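Local coordinates for titin heart isoform N2-B (Homo sapiens, PDB 2BK8), which contributes an immunoglobulin-like domain, M1, to the M-band part of titin, the giant structural protein of muscle, where it probably serves as a structural module, at residues G17-V22 / A88-K93. Residues are numbered along the deposited sequence; the frame is centred on the assembly and turned at random. Where two conformers were deposited one is given.
Sequences GHVKYV and AELFVK
Val19 and Tyr21 reach across the interior of an immunoglobulin I-set beta-sandwich to Ala88, Glu89 and Leu90, joining strands 19-26 and 83-92, which belong to different sheets. The facing segments run antiparallel at 173°, with axes 9.5 Å apart; that spacing is bridged by side chains, since the backbone partners of each strand lie in its own sheet: Val62 for Val19, Leu60 for Tyr21 and Tyr73 for Ala88. Val19 comes first. Its CG2 branch, lying between the backbone N and the carbonyl carbon, meets Leu90 CD1 at 3.7 Å, an apolar contact of obliquely crossing side chains, and Val19 also touches Ala11 of strand 11-13. Two residues on, Tyr21 reaches across with the CD1-CE1 edge and the hydroxyl. The CE1 side lies obliquely against the methyl of Ala88, CE1 to CB 4.0 Å, while the hydroxyl passes Leu90 CB at 3.1 Å, the two side chains crossing at about a right angle. Tyr73 and Ile8 pack on the same tyrosine, the two rings meeting. Replacing Tyr21 by a phenylalanine would probably leave the carbonyl of Glu89 without this donor and so cost this polar link between the two strands. The CB of Glu89 points away from strand 19-22, and its carboxylate is held elsewhere, OE2 by a hydrogen bond with Thr72 OG1 and OE1 by a salt bridge with Arg96; the residue enters the contact through its main chain. Tyr21 OH donates to Glu89 O at 2.9 Å, the oxygen lying near the plane of the ring at its edge; the C=O...donor angle is 103°, and the hydroxyl sits 46° out of the carbonyl plane.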
ATOM      1  N   GLY A  17      -5.223   4.766  16.017  1.00 32.64           N
ATOM      2  CA  GLY A  17      -4.388   5.680  15.241  1.00 36.20           C
ATOM      3  C   GLY A  17      -4.406   5.389  13.750  1.00 37.01           C
ATOM      4  O   GLY A  17      -5.340   4.733  13.245  1.00 34.57           O
ATOM      5  N   HIS A  18      -3.374   5.870  13.042  1.00 34.94           N
ATOM      6  CA  HIS A  18      -3.192   5.603  11.615  1.00 35.57           C
ATOM      7  C   HIS A  18      -1.732   5.225  11.258  1.00 35.79           C
ATOM      8  O   HIS A  18      -0.819   5.431  12.078  1.00 35.17           O
ATOM      9  CB  HIS A  18      -3.687   6.819  10.793  1.00 37.14           C
ATOM     10  CG  HIS A  18      -2.782   8.023  10.854  1.00 39.54           C
ATOM     11  ND1 HIS A  18      -2.938   9.024  11.779  1.00 38.68           N
ATOM     12  CD2 HIS A  18      -1.728   8.393  10.086  1.00 37.62           C
ATOM     13  CE1 HIS A  18      -2.018   9.956  11.598  1.00 38.43           C
ATOM     14  NE2 HIS A  18      -1.277   9.604  10.564  1.00 36.60           N
ATOM     15  N   VAL A  19      -1.506   4.666  10.057  1.00 35.35           N
ATOM     16  CA  VAL A  19      -0.151   4.505   9.495  1.00 39.15           C
ATOM     17  C   VAL A  19      -0.212   4.874   8.010  1.00 36.73           C
ATOM     18  O   VAL A  19      -1.313   4.960   7.449  1.00 37.90           O
ATOM     19  CB  VAL A  19       0.448   3.065   9.651  1.00 40.91           C
ATOM     20  CG1 VAL A  19       0.478   2.630  11.129  1.00 45.02           C
ATOM     21  CG2 VAL A  19      -0.282   2.048   8.758  1.00 40.49           C
ATOM     22  N   LYS A  20       0.943   5.076   7.365  1.00 38.77           N
ATOM     23  CA  LYS A  20       1.007   5.333   5.922  1.00 37.78           C
ATOM     24  C   LYS A  20       2.017   4.422   5.267  1.00 36.59           C
ATOM     25  O   LYS A  20       3.003   4.015   5.911  1.00 35.33           O
ATOM     26  CB  LYS A  20       1.422   6.798   5.663  0.50 37.85           C
ATOM     27  CG  LYS A  20       2.733   7.215   6.360  0.50 38.04           C
ATOM     28  CD  LYS A  20       3.340   8.525   5.816  0.50 40.46           C
ATOM     29  CE  LYS A  20       4.877   8.575   5.977  0.50 37.75           C
ATOM     30  NZ  LYS A  20       5.375   7.982   7.261  0.50 35.58           N
ATOM     31  N   TYR A  21       1.779   4.131   3.988  1.00 36.69           N
ATOM     32  CA  TYR A  21       2.729   3.434   3.135  1.00 35.30           C
ATOM     33  C   TYR A  21       2.974   4.264   1.855  1.00 36.68           C
ATOM     34  O   TYR A  21       2.035   4.725   1.206  1.00 36.42           O
ATOM     35  CB  TYR A  21       2.249   2.011   2.772  1.00 36.61           C
ATOM     36  CG  TYR A  21       2.172   1.134   3.994  1.00 34.39           C
ATOM     37  CD1 TYR A  21       3.334   0.561   4.554  1.00 34.05           C
ATOM     38  CD2 TYR A  21       0.950   0.931   4.654  1.00 37.10           C
ATOM     39  CE1 TYR A  21       3.256  -0.226   5.725  1.00 35.74           C
ATOM     40  CE2 TYR A  21       0.882   0.150   5.772  1.00 37.24           C
ATOM     41  CZ  TYR A  21       2.035  -0.405   6.318  1.00 38.50           C
ATOM     42  OH  TYR A  21       1.916  -1.151   7.478  1.00 36.76           O
ATOM     43  N   VAL A  22       4.235   4.413   1.488  1.00 37.34           N
ATOM     44  CA  VAL A  22       4.607   5.219   0.327  1.00 35.60           C
ATOM     45  C   VAL A  22       5.428   4.367  -0.630  1.00 35.31           C
ATOM     46  O   VAL A  22       6.489   3.801  -0.254  1.00 36.38           O
ATOM     47  CB  VAL A  22       5.439   6.478   0.736  1.00 34.23           C
ATOM     48  CG1 VAL A  22       5.971   7.212  -0.529  1.00 36.55           C
ATOM     49  CG2 VAL A  22       4.640   7.408   1.633  1.00 36.95           C
ATOM     50  N   ALA A  88       4.842  -4.652   2.304  1.00 36.89           N
ATOM     51  CA  ALA A  88       5.326  -4.277   3.641  1.00 36.44           C
ATOM     52  C   ALA A  88       4.336  -4.730   4.722  1.00 37.32           C
ATOM     53  O   ALA A  88       3.195  -5.055   4.403  1.00 35.95           O
ATOM     54  CB  ALA A  88       5.568  -2.757   3.709  1.00 39.81           C
ATOM     55  N   GLU A  89       4.790  -4.763   5.981  1.00 35.76           N
ATOM     56  CA  GLU A  89       4.004  -5.281   7.094  1.00 35.39           C
ATOM     57  C   GLU A  89       3.427  -4.133   7.922  1.00 33.84           C
ATOM     58  O   GLU A  89       4.020  -3.022   7.974  1.00 34.65           O
ATOM     59  CB  GLU A  89       4.900  -6.134   7.993  1.00 35.30           C
ATOM     60  CG  GLU A  89       5.557  -7.296   7.243  1.00 35.74           C
ATOM     61  CD  GLU A  89       4.518  -8.322   6.835  1.00 39.61           C
ATOM     62  OE1 GLU A  89       3.888  -8.932   7.718  1.00 39.23           O
ATOM     63  OE2 GLU A  89       4.301  -8.498   5.622  1.00 40.49           O
ATOM     64  N   LEU A  90       2.319  -4.416   8.608  1.00 34.24           N
ATOM     65  CA  LEU A  90       1.764  -3.552   9.655  1.00 35.34           C
ATOM     66  C   LEU A  90       1.746  -4.425  10.916  1.00 32.52           C
ATOM     67  O   LEU A  90       1.174  -5.532  10.895  1.00 34.95           O
ATOM     68  CB  LEU A  90       0.328  -3.099   9.304  1.00 38.15           C
ATOM     69  CG  LEU A  90      -0.300  -1.953  10.109  1.00 37.33           C
ATOM     70  CD1 LEU A  90      -1.537  -1.376   9.370  1.00 39.01           C
ATOM     71  CD2 LEU A  90      -0.663  -2.393  11.505  1.00 41.94           C
ATOM     72  N   PHE A  91       2.437  -3.982  11.963  1.00 31.94           N
ATOM     73  CA  PHE A  91       2.450  -4.669  13.269  1.00 33.73           C
ATOM     74  C   PHE A  91       1.584  -3.893  14.282  1.00 35.29           C
ATOM     75  O   PHE A  91       1.807  -2.708  14.492  1.00 34.73           O
ATOM     76  CB  PHE A  91       3.879  -4.805  13.832  1.00 34.81           C
ATOM     77  CG  PHE A  91       4.928  -5.191  12.800  1.00 35.66           C
ATOM     78  CD1 PHE A  91       5.016  -6.501  12.312  1.00 34.65           C
ATOM     79  CD2 PHE A  91       5.857  -4.252  12.368  1.00 34.55           C
ATOM     80  CE1 PHE A  91       5.991  -6.842  11.359  1.00 36.51           C
ATOM     81  CE2 PHE A  91       6.838  -4.586  11.421  1.00 36.48           C
ATOM     82  CZ  PHE A  91       6.907  -5.881  10.927  1.00 36.44           C
ATOM     83  N   VAL A  92       0.618  -4.588  14.893  1.00 34.79           N
ATOM     84  CA  VAL A  92      -0.171  -4.101  16.055  1.00 35.76           C
ATOM     85  C   VAL A  92       0.160  -4.875  17.353  1.00 36.47           C
ATOM     86  O   VAL A  92       0.203  -6.112  17.354  1.00 39.03           O
ATOM     87  CB  VAL A  92      -1.708  -4.191  15.759  1.00 34.13           C
ATOM     88  CG1 VAL A  92      -2.556  -3.621  16.938  1.00 35.26           C
ATOM     89  CG2 VAL A  92      -2.065  -3.490  14.453  1.00 37.89           C
ATOM     90  N   LYS A  93       0.366  -4.158  18.457  1.00 36.56           N
ATOM     91  CA  LYS A  93       0.638  -4.773  19.778  1.00 37.44           C
ATOM     92  C   LYS A  93      -0.461  -5.762  20.196  1.00 35.26           C
ATOM     93  O   LYS A  93      -1.635  -5.449  20.073  1.00 36.47           O
ATOM     94  CB  LYS A  93       0.820  -3.691  20.851  1.00 38.77           C
ATOM     95  CG  LYS A  93       1.244  -4.234  22.203  1.00 40.78           C
ATOM     96  CD  LYS A  93       2.030  -3.188  22.987  1.00 42.70           C
ATOM     97  CE  LYS A  93       2.763  -3.799  24.188  1.00 41.74           C
ATOM     98  NZ  LYS A  93       1.862  -4.036  25.365  1.00 45.50           N
TER